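Local coordinates for protein putative N-acetylneuraminate lyase ([Ruminococcus] gnavus ATCC 29149, PDB 6RB7) that is a putative lyase of the dihydrodipicolinate synthetase family, built as a parallel alpha/beta barrel followed by C-terminal helices, at residues V290-L295 / L301-V306. Numbering follows the deposited sequence.
Sequences VIKAIL and LELGAV
Three acceptors grip the ammonium of Lys-292: NZ gives a hydrogen bond to Ala-305 O at 2.8 Å, a second to Ala-47 O, and a salt bridge to Glu-83. The first reaches the carbonyl of Ala-305 tilted 29° from its plane. The bond is a worked example of a long side chain tying a helix to the loop that follows it. With CG beside the backbone N (chi1 -68°) and every later torsion near 180°, the extended chain passes Leu-303, Gly-304 and Ala-305 in turn. Its methylenes pack on the way: CG of Lys-292 lies 3.8 Å from CB of Leu-303. CD of Lys-292 then passes 3.4 Å from Gly-304 O, and CG1 of Val-306 sits beside the far end. Lys-292 is buried, and the carboxylate of Glu-83 probably helps its ammonium to stay charged there.

Nearer the turn, Leu-301 N bonds to Leu-295 O at 3.2 Å, coming from above the carbonyl plane. Between the two links a water donates to Lys-292 O and Leu-301 O and accepts from Leu-303 N. CB of Leu-295 meets CB of Leu-301 at 4.3 Å, while helix 57-70 packs on the leucines, Tyr-66 against Leu-295 and Leu-301, Leu-63 against Leu-303. The loop thus folds back along helix 287-299, and Ala-47, Glu-83 and helix 57-70 link this C-terminal helical region to the alpha/beta barrel characteristic of the family.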
loop_
_atom_site.group_PDB
_atom_site.type_symbol
_atom_site.label_atom_id
_atom_site.label_comp_id
_atom_site.label_asym_id
_atom_site.label_seq_id
_atom_site.Cartn_x
_atom_site.Cartn_y
_atom_site.Cartn_z
ATOM N N VAL A 290 -19.122 5.268 20.788
ATOM C CA VAL A 290 -19.005 6.620 21.385
ATOM C C VAL A 290 -20.207 7.446 20.951
ATOM O O VAL A 290 -20.835 8.086 21.775
ATOM C CB VAL A 290 -17.675 7.298 21.000
ATOM C CG1 VAL A 290 -17.660 8.747 21.408
ATOM C CG2 VAL A 290 -16.502 6.526 21.534
ATOM N N ILE A 291 -20.544 7.442 19.651
ATOM C CA ILE A 291 -21.673 8.283 19.172
ATOM C C ILE A 291 -22.985 7.847 19.831
ATOM O O ILE A 291 -23.745 8.708 20.249
ATOM C CB ILE A 291 -21.758 8.243 17.618
ATOM C CG1 ILE A 291 -20.557 8.980 17.013
ATOM C CG2 ILE A 291 -23.065 8.855 17.155
ATOM C CD1 ILE A 291 -20.458 8.833 15.512
ATOM N N LYS A 292 -23.248 6.539 19.953
ATOM C CA LYS A 292 -24.526 6.123 20.579
ATOM C C LYS A 292 -24.556 6.606 22.027
ATOM O O LYS A 292 -25.620 7.022 22.477
ATOM C CB LYS A 292 -24.657 4.611 20.470
ATOM C CG LYS A 292 -24.849 4.146 19.037
ATOM C CD LYS A 292 -24.997 2.641 18.878
ATOM C CE LYS A 292 -24.806 2.214 17.428
ATOM N NZ LYS A 292 -25.144 0.791 17.263
ATOM N N ALA A 293 -23.426 6.591 22.724
ATOM C CA ALA A 293 -23.382 7.049 24.134
ATOM C C ALA A 293 -23.596 8.578 24.195
ATOM O O ALA A 293 -24.277 9.089 25.110
ATOM C CB ALA A 293 -22.117 6.614 24.802
ATOM N N ILE A 294 -23.016 9.320 23.251
ATOM C CA ILE A 294 -23.229 10.781 23.145
ATOM C C ILE A 294 -24.720 11.045 22.941
ATOM O O ILE A 294 -25.254 12.007 23.552
ATOM C CB ILE A 294 -22.392 11.403 22.015
ATOM C CG1 ILE A 294 -20.923 11.378 22.429
ATOM C CG2 ILE A 294 -22.867 12.795 21.691
ATOM C CD1 ILE A 294 -19.957 11.714 21.310
ATOM N N LEU A 295 -25.383 10.319 22.055
ATOM C CA LEU A 295 -26.810 10.591 21.767
ATOM C C LEU A 295 -27.667 10.254 22.993
ATOM O O LEU A 295 -28.705 10.895 23.159
ATOM C CB LEU A 295 -27.248 9.823 20.519
ATOM C CG LEU A 295 -26.645 10.384 19.232
ATOM C CD1 LEU A 295 -27.029 9.509 18.070
ATOM C CD2 LEU A 295 -27.062 11.824 19.048
ATOM N N LEU A 301 -31.554 9.475 23.594
ATOM C CA LEU A 301 -31.870 8.366 22.675
ATOM C C LEU A 301 -31.164 7.106 23.168
ATOM O O LEU A 301 -30.000 7.182 23.584
ATOM C CB LEU A 301 -31.379 8.724 21.274
ATOM C CG LEU A 301 -32.194 9.755 20.507
ATOM C CD1 LEU A 301 -31.444 10.169 19.238
ATOM C CD2 LEU A 301 -33.572 9.198 20.138
ATOM N N GLU A 302 -31.840 5.969 23.068
ATOM C CA GLU A 302 -31.321 4.641 23.462
ATOM C C GLU A 302 -31.130 3.820 22.190
ATOM O O GLU A 302 -32.148 3.339 21.646
ATOM C CB GLU A 302 -32.296 3.951 24.411
ATOM C CG GLU A 302 -32.386 4.641 25.749
ATOM C CD GLU A 302 -31.300 4.276 26.741
ATOM O OE1 GLU A 302 -31.406 4.712 27.911
ATOM O OE2 GLU A 302 -30.337 3.595 26.366
ATOM N N LEU A 303 -29.897 3.723 21.695
ATOM C CA LEU A 303 -29.604 3.063 20.393
ATOM C C LEU A 303 -28.953 1.703 20.632
ATOM O O LEU A 303 -28.632 1.016 19.647
ATOM C CB LEU A 303 -28.656 3.900 19.529
ATOM C CG LEU A 303 -29.244 5.111 18.816
ATOM C CD1 LEU A 303 -29.383 6.256 19.802
ATOM C CD2 LEU A 303 -28.341 5.509 17.645
ATOM N N GLY A 304 -28.695 1.342 21.882
ATOM C CA GLY A 304 -28.005 0.076 22.163
ATOM C C GLY A 304 -26.509 0.189 21.939
ATOM O O GLY A 304 -25.957 1.286 21.861
ATOM N N ALA A 305 -25.891 -0.960 21.934
ATOM C CA ALA A 305 -24.425 -1.124 21.881
ATOM C C ALA A 305 -24.022 -1.154 20.405
ATOM O O ALA A 305 -24.836 -0.851 19.519
ATOM C CB ALA A 305 -24.075 -2.434 22.541
ATOM N N VAL A 306 -22.784 -1.505 20.149
ATOM C CA VAL A 306 -22.354 -1.855 18.781
ATOM C C VAL A 306 -22.240 -3.374 18.705
ATOM O O VAL A 306 -22.007 -4.054 19.732
ATOM C CB VAL A 306 -21.024 -1.187 18.370
ATOM C CG1 VAL A 306 -21.226 0.300 18.147
ATOM C CG2 VAL A 306 -19.895 -1.477 19.324
HETATM O O HOH W 1 -27.885 5.512 22.925
#